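Local structure of hemolysin-related protein (Vibrio cholerae O1 biovar El Tor str. N16961, 5V6K) at residues L24-S29 / G54-P59; G30-A35 / G128-G133; Y75-Y80 / T100-N105. The protein probably binds glycans through its beta-prism lectin domain, the C-terminal part crystallised here with a mannose linked to N-acetylglucosamine. All coordinates share one frame; numbering follows the deposited sequence.

How the contacts relate
From the N terminus, strand 24-29 opens contact 1, and 54-59 closes it after a loop that holds strands 33-37 and 44-45 of the same sheet. Contact 2 starts inside that loop, at 30-35, and closes only at 128-133 near the C terminus; it therefore crosses contact 1 and ties that sheet to the one containing strand 131-137. Contact 3, between 75-80 and 100-105, is nested inside the long loop of contact 2 and joins two loops at one end of the third sheet. Contacts 1 and 2 meet through R28 and D34, contacts 2 and 3 through F31 and Y102, and all three reach the mannose.

Contact 1. Residues L24-S29 / G54-P59; sequences LMYLRS and GVLRAP. With MAN (alpha-D-mannopyranose), chain B; NAG (2-acetamido-2-deoxy-beta-D-glucopyranose), chain C.
The phenol ring of Y26 carries P59 on one face, with P59 CB 3.7 Å from the ring centroid and 17° off its normal, a CH-pi contact; L56 CD1 approaches the same ring obliquely. At the other end of the contact the guanidinium of R57 has V55 CB over the centre of one face, while S29 O and NAG O7 lie at its edge. Both groups belong to one four-stranded antiparallel sheet of the beta-prism fold, in which 24-29 is an inner strand and 55-61 an outermost one. R28 with L56 and S29 with V55 form the regular antiparallel pairs, the first non-hydrogen-bonded and the second hydrogen-bonded. Beyond them R57 N reaches L27 O at 3.0 Å, almost straight at 164°, and a water accepts from L27 N.

R57 grips S29 side-on: NE bonds S29 OG at 2.9 Å and NH2 bonds S29 O, also at 2.9 Å. A bend at chi2 (-66°) folds the side chain back along its own strand, and the extended remainder carries the guanidinium to S29. The S29 carbonyl is doubly used, because V55 N bonds it from the opposite face of its plane to R57 NH2. The same NH2 also holds the acetyl oxygen of the sugar, NAG O7, at 2.8 Å, so a buried serine helps to position an arginine that binds the ligand. R28, on the other side of the sheet beside L56, sends its guanidinium to the carbonyls of G53 and G46. G54 has a positive phi and packs its CA against S29 O at 3.4 Å; its backbone N donates to MAN O3 at 2.8 Å.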
loop_
_atom_site.group_PDB
_atom_site.type_symbol
_atom_site.label_atom_id
_atom_site.label_comp_id
_atom_site.label_asym_id
_atom_site.label_seq_id
_atom_site.Cartn_x
_atom_site.Cartn_y
_atom_site.Cartn_z
ATOM N N LEU A 24 11.196 -0.320 6.654
ATOM C CA LEU A 24 10.322 -1.410 6.244
ATOM C C LEU A 24 8.882 -0.940 6.088
ATOM O O LEU A 24 8.387 -0.128 6.880
ATOM C CB LEU A 24 10.370 -2.560 7.254
ATOM C CG LEU A 24 11.702 -3.302 7.377
ATOM C CD1 LEU A 24 11.594 -4.406 8.418
ATOM C CD2 LEU A 24 12.150 -3.870 6.034
ATOM N N MET A 25 8.213 -1.479 5.069
ATOM C CA MET A 25 6.790 -1.275 4.841
ATOM C C MET A 25 6.098 -2.629 4.894
ATOM O O MET A 25 6.471 -3.551 4.160
ATOM C CB MET A 25 6.549 -0.590 3.497
ATOM C CG MET A 25 5.089 -0.412 3.132
ATOM S SD MET A 25 4.904 0.334 1.502
ATOM C CE MET A 25 3.147 0.690 1.486
ATOM N N TYR A 26 5.101 -2.752 5.766
ATOM C CA TYR A 26 4.368 -3.995 5.957
ATOM C C TYR A 26 2.974 -3.861 5.369
ATOM O O TYR A 26 2.352 -2.801 5.468
ATOM C CB TYR A 26 4.264 -4.354 7.443
ATOM C CG TYR A 26 5.524 -4.941 8.025
ATOM C CD1 TYR A 26 5.748 -6.312 8.000
ATOM C CD2 TYR A 26 6.492 -4.127 8.599
ATOM C CE1 TYR A 26 6.899 -6.856 8.532
ATOM C CE2 TYR A 26 7.648 -4.661 9.134
ATOM C CZ TYR A 26 7.849 -6.027 9.094
ATOM O OH TYR A 26 9.001 -6.564 9.628
ATOM N N LEU A 27 2.485 -4.942 4.762
ATOM C CA LEU A 27 1.147 -4.964 4.200
ATOM C C LEU A 27 0.472 -6.290 4.515
ATOM O O LEU A 27 1.119 -7.338 4.586
ATOM C CB LEU A 27 1.152 -4.755 2.676
ATOM C CG LEU A 27 1.762 -3.459 2.133
ATOM C CD1 LEU A 27 3.263 -3.625 1.859
ATOM C CD2 LEU A 27 1.022 -2.988 0.880
ATOM N N ARG A 28 -0.836 -6.223 4.724
ATOM C CA ARG A 28 -1.710 -7.383 4.631
ATOM C C ARG A 28 -2.466 -7.266 3.318
ATOM O O ARG A 28 -2.943 -6.181 2.973
ATOM C CB ARG A 28 -2.694 -7.463 5.801
ATOM C CG ARG A 28 -2.091 -7.959 7.113
ATOM C CD ARG A 28 -3.160 -8.325 8.143
ATOM N NE ARG A 28 -3.511 -7.208 9.027
ATOM C CZ ARG A 28 -4.635 -6.496 8.960
ATOM N NH1 ARG A 28 -5.564 -6.758 8.048
ATOM N NH2 ARG A 28 -4.836 -5.507 9.821
ATOM N N SER A 29 -2.553 -8.368 2.579
ATOM C CA SER A 29 -3.204 -8.331 1.281
ATOM C C SER A 29 -3.873 -9.668 0.998
ATOM O O SER A 29 -3.558 -10.692 1.610
ATOM C CB SER A 29 -2.210 -7.999 0.162
ATOM O OG SER A 29 -1.288 -9.058 -0.028
ATOM N N GLY A 54 -6.904 -10.401 5.006
ATOM C CA GLY A 54 -5.731 -10.699 4.218
ATOM C C GLY A 54 -4.659 -11.407 5.027
ATOM O O GLY A 54 -4.859 -11.825 6.170
ATOM N N VAL A 55 -3.492 -11.536 4.398
ATOM C CA VAL A 55 -2.341 -12.224 4.970
ATOM C C VAL A 55 -1.199 -11.229 5.100
ATOM O O VAL A 55 -0.959 -10.428 4.191
ATOM C CB VAL A 55 -1.908 -13.420 4.096
ATOM C CG1 VAL A 55 -0.652 -14.075 4.658
ATOM C CG2 VAL A 55 -3.037 -14.426 3.968
ATOM N N LEU A 56 -0.487 -11.291 6.223
ATOM C CA LEU A 56 0.697 -10.462 6.402
ATOM C C LEU A 56 1.807 -10.959 5.489
ATOM O O LEU A 56 2.161 -12.141 5.512
ATOM C CB LEU A 56 1.155 -10.490 7.858
ATOM C CG LEU A 56 2.370 -9.618 8.195
ATOM C CD1 LEU A 56 2.035 -8.139 8.052
ATOM C CD2 LEU A 56 2.893 -9.924 9.597
ATOM N N ARG A 57 2.354 -10.056 4.684
ATOM C CA ARG A 57 3.339 -10.405 3.676
ATOM C C ARG A 57 4.741 -10.083 4.169
ATOM O O ARG A 57 4.937 -9.403 5.180
ATOM C CB ARG A 57 3.052 -9.658 2.369
ATOM C CG ARG A 57 1.637 -9.839 1.859
ATOM C CD ARG A 57 1.373 -11.267 1.441
ATOM N NE ARG A 57 -0.022 -11.466 1.068
ATOM C CZ ARG A 57 -0.549 -12.632 0.717
ATOM N NH1 ARG A 57 0.202 -13.723 0.687
ATOM N NH2 ARG A 57 -1.835 -12.705 0.397
ATOM N N ALA A 58 5.725 -10.590 3.438
ATOM C CA ALA A 58 7.093 -10.173 3.680
ATOM C C ALA A 58 7.187 -8.656 3.527
ATOM O O ALA A 58 6.571 -8.087 2.619
ATOM C CB ALA A 58 8.054 -10.861 2.709
ATOM N N PRO A 59 7.926 -7.973 4.396
ATOM C CA PRO A 59 8.006 -6.513 4.298
ATOM C C PRO A 59 8.737 -6.065 3.044
ATOM O O PRO A 59 9.546 -6.788 2.458
ATOM C CB PRO A 59 8.776 -6.113 5.562
ATOM C CG PRO A 59 9.570 -7.306 5.912
ATOM C CD PRO A 59 8.747 -8.495 5.499
HETATM C C1 MAN B . -9.843 -12.141 0.242
HETATM C C2 MAN B . -9.399 -12.657 1.622
HETATM C C3 MAN B . -9.622 -11.595 2.700
HETATM C C4 MAN B . -9.094 -10.217 2.257
HETATM C C5 MAN B . -9.676 -9.839 0.890
HETATM C C6 MAN B . -9.131 -8.521 0.368
HETATM O O1 MAN B . -11.257 -12.180 0.234
HETATM O O2 MAN B . -7.981 -12.926 1.640
HETATM O O3 MAN B . -9.015 -11.982 3.936
HETATM O O4 MAN B . -9.463 -9.225 3.198
HETATM O O5 MAN B . -9.337 -10.861 -0.058
HETATM O O6 MAN B . -7.717 -8.655 0.185
HETATM C C1 NAG C . -7.705 -14.274 2.064
HETATM C C2 NAG C . -6.370 -14.697 1.463
HETATM C C3 NAG C . -6.041 -16.128 1.870
HETATM C C4 NAG C . -6.096 -16.269 3.386
HETATM C C5 NAG C . -7.426 -15.750 3.925
HETATM C C6 NAG C . -7.473 -15.723 5.436
HETATM C C7 NAG C . -5.291 -14.305 -0.706
HETATM C C8 NAG C . -5.489 -14.195 -2.185
HETATM N N2 NAG C . -6.387 -14.566 0.014
HETATM O O3 NAG C . -4.743 -16.472 1.399
HETATM O O4 NAG C . -5.948 -17.635 3.753
HETATM O O5 NAG C . -7.651 -14.405 3.479
HETATM O O6 NAG C . -8.284 -14.659 5.914
HETATM O O7 NAG C . -4.189 -14.163 -0.187
HETATM O O HOH W 1 4.543 -6.831 4.150
#

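Contact 2. Residues G30-A35 / G128-G133; sequences GFAIDA and GWLVEG. With MAN (alpha-D-mannopyranose), chain B; NAG (2-acetamido-2-deoxy-beta-D-glucopyranose), chain C.
Strands 33-35 and 131-133 run at 100° to one another with axes 6.9 Å apart, and a single, nearly straight hydrogen bond spans them, V131 N to I33 O at 3.0 Å. V131 has CG1 anti to its backbone N (chi1 174°), which leaves CG2 to meet I33 CG2 at 3.9 Å and to rest against the backbone of A35. L130 splits its branches: CD1 touches A32 CB, while CD2 comes to 3.4 Å from D34 OD2. Ends of all three beta-prism sheets converge here, since I33 and V131 each also bond the backbone of I82 in strand 80-89; the chain entering strand 33-37 forms one wall of the sugar site, and T51, G53 and G54 also bond the mannose. At the start of that strand D34 and A35 make a classic beta bulge opposite R28. Just before it, F31 N donates to MAN O5 and A32 N to MAN O6, the latter at 2.8 Å, and the F31 ring lies with one face over MAN C1; the other sugar sets its methyl, NAG C8, obliquely to that ring. The D34 carboxylate faces the mannose with both oxygens, OD1 lying 2.8 Å from MAN O6 and OD2 next to MAN O4. A water donates to D34 OD2 and to W129 O, each at 2.7 Å, joining the carboxylate to the backbone of 128-133.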
loop_
_atom_site.group_PDB
_atom_site.type_symbol
_atom_site.label_atom_id
_atom_site.label_comp_id
_atom_site.label_asym_id
_atom_site.label_seq_id
_atom_site.Cartn_x
_atom_site.Cartn_y
_atom_site.Cartn_z
ATOM N N GLY A 30 -4.810 -9.629 0.060
ATOM C CA GLY A 30 -5.418 -10.817 -0.502
ATOM C C GLY A 30 -5.867 -10.530 -1.919
ATOM O O GLY A 30 -5.036 -10.353 -2.815
ATOM N N PHE A 31 -7.183 -10.478 -2.133
ATOM C CA PHE A 31 -7.733 -9.970 -3.384
ATOM C C PHE A 31 -7.580 -8.457 -3.514
ATOM O O PHE A 31 -7.774 -7.923 -4.613
ATOM C CB PHE A 31 -9.216 -10.345 -3.494
ATOM C CG PHE A 31 -9.483 -11.832 -3.468
ATOM C CD1 PHE A 31 -8.516 -12.743 -3.870
ATOM C CD2 PHE A 31 -10.712 -12.316 -3.046
ATOM C CE1 PHE A 31 -8.771 -14.104 -3.845
ATOM C CE2 PHE A 31 -10.973 -13.675 -3.020
ATOM C CZ PHE A 31 -10.002 -14.570 -3.421
ATOM N N ALA A 32 -7.245 -7.762 -2.430
ATOM C CA ALA A 32 -7.035 -6.318 -2.440
ATOM C C ALA A 32 -5.940 -6.001 -1.424
ATOM O O ALA A 32 -5.243 -6.898 -0.943
ATOM C CB ALA A 32 -8.347 -5.579 -2.145
ATOM N N ILE A 33 -5.789 -4.724 -1.086
ATOM C CA ILE A 33 -4.840 -4.303 -0.059
ATOM C C ILE A 33 -5.635 -4.043 1.213
ATOM O O ILE A 33 -6.462 -3.125 1.267
ATOM C CB ILE A 33 -4.036 -3.067 -0.484
ATOM C CG1 ILE A 33 -3.231 -3.355 -1.757
ATOM C CG2 ILE A 33 -3.103 -2.616 0.649
ATOM C CD1 ILE A 33 -2.184 -4.466 -1.623
ATOM N N ASP A 34 -5.381 -4.856 2.242
ATOM C CA ASP A 34 -6.138 -4.793 3.487
ATOM C C ASP A 34 -5.562 -3.810 4.495
ATOM O O ASP A 34 -6.325 -3.188 5.241
ATOM C CB ASP A 34 -6.191 -6.172 4.142
ATOM C CG ASP A 34 -6.922 -7.186 3.299
ATOM O OD1 ASP A 34 -6.282 -7.814 2.434
ATOM O OD2 ASP A 34 -8.139 -7.346 3.504
ATOM N N ALA A 35 -4.239 -3.670 4.551
ATOM C CA ALA A 35 -3.621 -2.858 5.588
ATOM C C ALA A 35 -2.181 -2.541 5.211
ATOM O O ALA A 35 -1.512 -3.328 4.537
ATOM C CB ALA A 35 -3.668 -3.570 6.944
ATOM N N GLY A 128 -11.657 1.564 7.508
ATOM C CA GLY A 128 -11.803 0.477 8.454
ATOM C C GLY A 128 -11.995 -0.897 7.851
ATOM O O GLY A 128 -12.182 -1.861 8.605
ATOM N N TRP A 129 -11.950 -1.022 6.525
ATOM C CA TRP A 129 -12.055 -2.315 5.859
ATOM C C TRP A 129 -10.842 -2.590 4.980
ATOM O O TRP A 129 -10.150 -3.589 5.191
ATOM C CB TRP A 129 -13.337 -2.378 5.023
ATOM C CG TRP A 129 -13.501 -3.663 4.281
ATOM C CD1 TRP A 129 -13.002 -4.890 4.627
ATOM C CD2 TRP A 129 -14.206 -3.851 3.052
ATOM N NE1 TRP A 129 -13.359 -5.825 3.689
ATOM C CE2 TRP A 129 -14.101 -5.214 2.714
ATOM C CE3 TRP A 129 -14.923 -3.000 2.208
ATOM C CZ2 TRP A 129 -14.685 -5.743 1.567
ATOM C CZ3 TRP A 129 -15.499 -3.527 1.069
ATOM C CH2 TRP A 129 -15.376 -4.886 0.758
ATOM N N LEU A 130 -10.573 -1.732 4.000
ATOM C CA LEU A 130 -9.444 -1.867 3.094
ATOM C C LEU A 130 -8.696 -0.541 3.034
ATOM O O LEU A 130 -9.116 0.463 3.616
ATOM C CB LEU A 130 -9.908 -2.287 1.694
ATOM C CG LEU A 130 -10.633 -3.627 1.603
ATOM C CD1 LEU A 130 -11.281 -3.778 0.238
ATOM C CD2 LEU A 130 -9.674 -4.775 1.873
ATOM N N VAL A 131 -7.582 -0.540 2.312
ATOM C CA VAL A 131 -6.799 0.670 2.095
ATOM C C VAL A 131 -7.333 1.360 0.846
ATOM O O VAL A 131 -7.342 0.773 -0.242
ATOM C CB VAL A 131 -5.303 0.346 1.960
ATOM C CG1 VAL A 131 -4.504 1.591 1.594
ATOM C CG2 VAL A 131 -4.767 -0.264 3.257
ATOM N N GLU A 132 -7.790 2.603 1.004
ATOM C CA GLU A 132 -8.228 3.412 -0.128
ATOM C C GLU A 132 -7.103 4.232 -0.736
ATOM O O GLU A 132 -7.170 4.567 -1.924
ATOM C CB GLU A 132 -9.361 4.351 0.295
ATOM C CG GLU A 132 -10.707 3.665 0.446
ATOM C CD GLU A 132 -10.823 2.889 1.741
ATOM O OE1 GLU A 132 -10.639 3.492 2.819
ATOM O OE2 GLU A 132 -11.095 1.674 1.685
ATOM N N GLY A 133 -6.075 4.567 0.041
ATOM C CA GLY A 133 -4.961 5.328 -0.491
ATOM C C GLY A 133 -3.737 5.256 0.389
ATOM O O GLY A 133 -3.800 4.832 1.548
HETATM C C1 MAN B . -9.843 -12.141 0.242
HETATM C C2 MAN B . -9.399 -12.657 1.622
HETATM C C3 MAN B . -9.622 -11.595 2.700
HETATM C C4 MAN B . -9.094 -10.217 2.257
HETATM C C5 MAN B . -9.676 -9.839 0.890
HETATM C C6 MAN B . -9.131 -8.521 0.368
HETATM O O1 MAN B . -11.257 -12.180 0.234
HETATM O O2 MAN B . -7.981 -12.926 1.640
HETATM O O3 MAN B . -9.015 -11.982 3.936
HETATM O O4 MAN B . -9.463 -9.225 3.198
HETATM O O5 MAN B . -9.337 -10.861 -0.058
HETATM O O6 MAN B . -7.717 -8.655 0.185
HETATM C C1 NAG C . -7.705 -14.274 2.064
HETATM C C2 NAG C . -6.370 -14.697 1.463
HETATM C C3 NAG C . -6.041 -16.128 1.870
HETATM C C4 NAG C . -6.096 -16.269 3.386
HETATM C C5 NAG C . -7.426 -15.750 3.925
HETATM C C6 NAG C . -7.473 -15.723 5.436
HETATM C C7 NAG C . -5.291 -14.305 -0.706
HETATM C C8 NAG C . -5.489 -14.195 -2.185
HETATM N N2 NAG C . -6.387 -14.566 0.014
HETATM O O3 NAG C . -4.743 -16.472 1.399
HETATM O O4 NAG C . -5.948 -17.635 3.753
HETATM O O5 NAG C . -7.651 -14.405 3.479
HETATM O O6 NAG C . -8.284 -14.659 5.914
HETATM O O7 NAG C . -4.189 -14.163 -0.187
HETATM O O HOH W 2 -9.497 -6.154 5.473
#

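Contact 3. Residues Y75-Y80 / T100-N105; sequences YNWGGY and THYASN. With MAN (alpha-D-mannopyranose), chain B.
Y102 meets N76 through its backbone and W77 through its side chain. The Y102 carbonyl accepts the backbone N-H of N76 at 2.9 Å (N-H...O angle 153°), the donor tilted from the carbonyl plane. With chi1 at -77°, N76 turns its amide back over the peptide that follows Y102, so that N76 ND2 lies 3.3 Å from Y102 CA and N76 CG 3.2 Å from Y102 O; ND2 is badly angled for a bond to that oxygen. The phenol of Y102 lies alongside W77, pointing the same way, and puts CD2 at the edge of the indole, 3.8 Å from W77 CZ3. At the other end of 75-80, Y80 brings its hydroxyl OH to 3.6 Å from N105 CB, with ring and amide planes 60° apart. These two loops close one end of a four-stranded antiparallel sheet of the beta-prism: 75-78 is a type I turn leading from strand 65-75 to strand 80-89, and Y75 pairs with A103 as an antiparallel non-hydrogen-bonded pair. The contact buries A103 N without a partner. F31 stacks on the Y102 ring. Y75 passes beside Y102 O, 3.2 Å from Y75 CD1, and reaches the mannose, where Y75 OH sits 3.4 Å from MAN C6.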
loop_
_atom_site.group_PDB
_atom_site.type_symbol
_atom_site.label_atom_id
_atom_site.label_comp_id
_atom_site.label_asym_id
_atom_site.label_seq_id
_atom_site.Cartn_x
_atom_site.Cartn_y
_atom_site.Cartn_z
ATOM N N TYR A 75 -13.789 -2.571 -6.249
ATOM C CA TYR A 75 -13.628 -3.927 -5.734
ATOM C C TYR A 75 -14.943 -4.695 -5.816
ATOM O O TYR A 75 -16.019 -4.155 -5.543
ATOM C CB TYR A 75 -13.125 -3.862 -4.294
ATOM C CG TYR A 75 -12.776 -5.187 -3.651
ATOM C CD1 TYR A 75 -11.923 -6.090 -4.273
ATOM C CD2 TYR A 75 -13.265 -5.510 -2.394
ATOM C CE1 TYR A 75 -11.590 -7.295 -3.668
ATOM C CE2 TYR A 75 -12.936 -6.704 -1.783
ATOM C CZ TYR A 75 -12.102 -7.594 -2.421
ATOM O OH TYR A 75 -11.783 -8.780 -1.797
ATOM N N ASN A 76 -14.848 -5.975 -6.196
ATOM C CA ASN A 76 -16.043 -6.763 -6.488
ATOM C C ASN A 76 -16.940 -6.932 -5.272
ATOM O O ASN A 76 -18.150 -7.130 -5.427
ATOM C CB ASN A 76 -15.665 -8.146 -7.013
ATOM C CG ASN A 76 -15.231 -8.132 -8.455
ATOM O OD1 ASN A 76 -15.429 -7.162 -9.186
ATOM N ND2 ASN A 76 -14.633 -9.225 -8.876
ATOM N N TRP A 77 -16.377 -6.907 -4.064
ATOM C CA TRP A 77 -17.179 -7.015 -2.856
ATOM C C TRP A 77 -17.496 -5.649 -2.254
ATOM O O TRP A 77 -18.054 -5.579 -1.155
ATOM C CB TRP A 77 -16.486 -7.932 -1.839
ATOM C CG TRP A 77 -16.623 -9.391 -2.207
ATOM C CD1 TRP A 77 -17.649 -10.227 -1.866
ATOM C CD2 TRP A 77 -15.723 -10.173 -3.004
ATOM N NE1 TRP A 77 -17.438 -11.477 -2.392
ATOM C CE2 TRP A 77 -16.263 -11.472 -3.094
ATOM C CE3 TRP A 77 -14.509 -9.903 -3.645
ATOM C CZ2 TRP A 77 -15.634 -12.497 -3.799
ATOM C CZ3 TRP A 77 -13.887 -10.923 -4.345
ATOM C CH2 TRP A 77 -14.450 -12.204 -4.414
ATOM N N GLY A 78 -17.175 -4.566 -2.968
ATOM C CA GLY A 78 -17.686 -3.248 -2.643
ATOM C C GLY A 78 -16.669 -2.125 -2.574
ATOM O O GLY A 78 -15.607 -2.274 -1.965
ATOM N N GLY A 79 -16.993 -0.994 -3.198
ATOM C CA GLY A 79 -16.273 0.248 -2.996
ATOM C C GLY A 79 -14.997 0.360 -3.815
ATOM O O GLY A 79 -14.448 -0.618 -4.321
ATOM N N TYR A 80 -14.521 1.599 -3.943
ATOM C CA TYR A 80 -13.241 1.877 -4.584
ATOM C C TYR A 80 -12.122 1.814 -3.552
ATOM O O TYR A 80 -12.194 2.477 -2.512
ATOM C CB TYR A 80 -13.254 3.250 -5.258
ATOM C CG TYR A 80 -13.989 3.273 -6.574
ATOM C CD1 TYR A 80 -13.337 2.959 -7.756
ATOM C CD2 TYR A 80 -15.336 3.600 -6.635
ATOM C CE1 TYR A 80 -14.003 2.970 -8.965
ATOM C CE2 TYR A 80 -16.010 3.616 -7.844
ATOM C CZ TYR A 80 -15.336 3.299 -9.003
ATOM O OH TYR A 80 -15.995 3.309 -10.210
ATOM N N THR A 100 -5.410 -7.691 -9.450
ATOM C CA THR A 100 -6.154 -6.896 -10.416
ATOM C C THR A 100 -7.385 -7.621 -10.944
ATOM O O THR A 100 -8.083 -7.080 -11.805
ATOM C CB THR A 100 -5.248 -6.506 -11.590
ATOM O OG1 THR A 100 -4.875 -7.677 -12.326
ATOM C CG2 THR A 100 -3.991 -5.804 -11.090
ATOM N N HIS A 101 -7.685 -8.815 -10.437
ATOM C CA HIS A 101 -8.695 -9.663 -11.048
ATOM C C HIS A 101 -10.046 -9.626 -10.345
ATOM O O HIS A 101 -10.999 -10.227 -10.852
ATOM C CB HIS A 101 -8.200 -11.112 -11.100
ATOM C CG HIS A 101 -6.983 -11.300 -11.950
ATOM N ND1 HIS A 101 -6.948 -10.956 -13.284
ATOM C CD2 HIS A 101 -5.757 -11.791 -11.654
ATOM C CE1 HIS A 101 -5.752 -11.230 -13.775
ATOM N NE2 HIS A 101 -5.012 -11.739 -12.807
ATOM N N TYR A 102 -10.160 -8.954 -9.205
ATOM C CA TYR A 102 -11.417 -8.905 -8.467
ATOM C C TYR A 102 -11.922 -7.475 -8.356
ATOM O O TYR A 102 -12.427 -7.050 -7.316
ATOM C CB TYR A 102 -11.266 -9.539 -7.086
ATOM C CG TYR A 102 -10.716 -10.948 -7.124
ATOM C CD1 TYR A 102 -9.348 -11.176 -7.177
ATOM C CD2 TYR A 102 -11.563 -12.048 -7.108
ATOM C CE1 TYR A 102 -8.837 -12.458 -7.220
ATOM C CE2 TYR A 102 -11.061 -13.337 -7.151
ATOM C CZ TYR A 102 -9.694 -13.534 -7.205
ATOM O OH TYR A 102 -9.187 -14.813 -7.242
ATOM N N ALA A 103 -11.789 -6.713 -9.440
ATOM C CA ALA A 103 -12.246 -5.334 -9.447
ATOM C C ALA A 103 -12.420 -4.869 -10.883
ATOM O O ALA A 103 -11.755 -5.363 -11.797
ATOM C CB ALA A 103 -11.267 -4.415 -8.712
ATOM N N SER A 104 -13.312 -3.906 -11.059
ATOM C CA SER A 104 -13.543 -3.244 -12.331
ATOM C C SER A 104 -13.169 -1.772 -12.206
ATOM O O SER A 104 -12.707 -1.312 -11.158
ATOM C CB SER A 104 -15.003 -3.403 -12.756
ATOM O OG SER A 104 -15.855 -2.748 -11.832
ATOM N N ASN A 105 -13.375 -1.027 -13.292
ATOM C CA ASN A 105 -13.107 0.412 -13.317
ATOM C C ASN A 105 -11.729 0.719 -12.739
ATOM O O ASN A 105 -11.569 1.562 -11.855
ATOM C CB ASN A 105 -14.187 1.185 -12.556
ATOM C CG ASN A 105 -15.573 0.974 -13.123
ATOM O OD1 ASN A 105 -16.336 0.141 -12.634
ATOM N ND2 ASN A 105 -15.917 1.741 -14.150
HETATM C C1 MAN B . -9.843 -12.141 0.242
HETATM C C2 MAN B . -9.399 -12.657 1.622
HETATM C C3 MAN B . -9.622 -11.595 2.700
HETATM C C4 MAN B . -9.094 -10.217 2.257
HETATM C C5 MAN B . -9.676 -9.839 0.890
HETATM C C6 MAN B . -9.131 -8.521 0.368
HETATM O O1 MAN B . -11.257 -12.180 0.234
HETATM O O2 MAN B . -7.981 -12.926 1.640
HETATM O O3 MAN B . -9.015 -11.982 3.936
HETATM O O4 MAN B . -9.463 -9.225 3.198
HETATM O O5 MAN B . -9.337 -10.861 -0.058
HETATM O O6 MAN B . -7.717 -8.655 0.185
#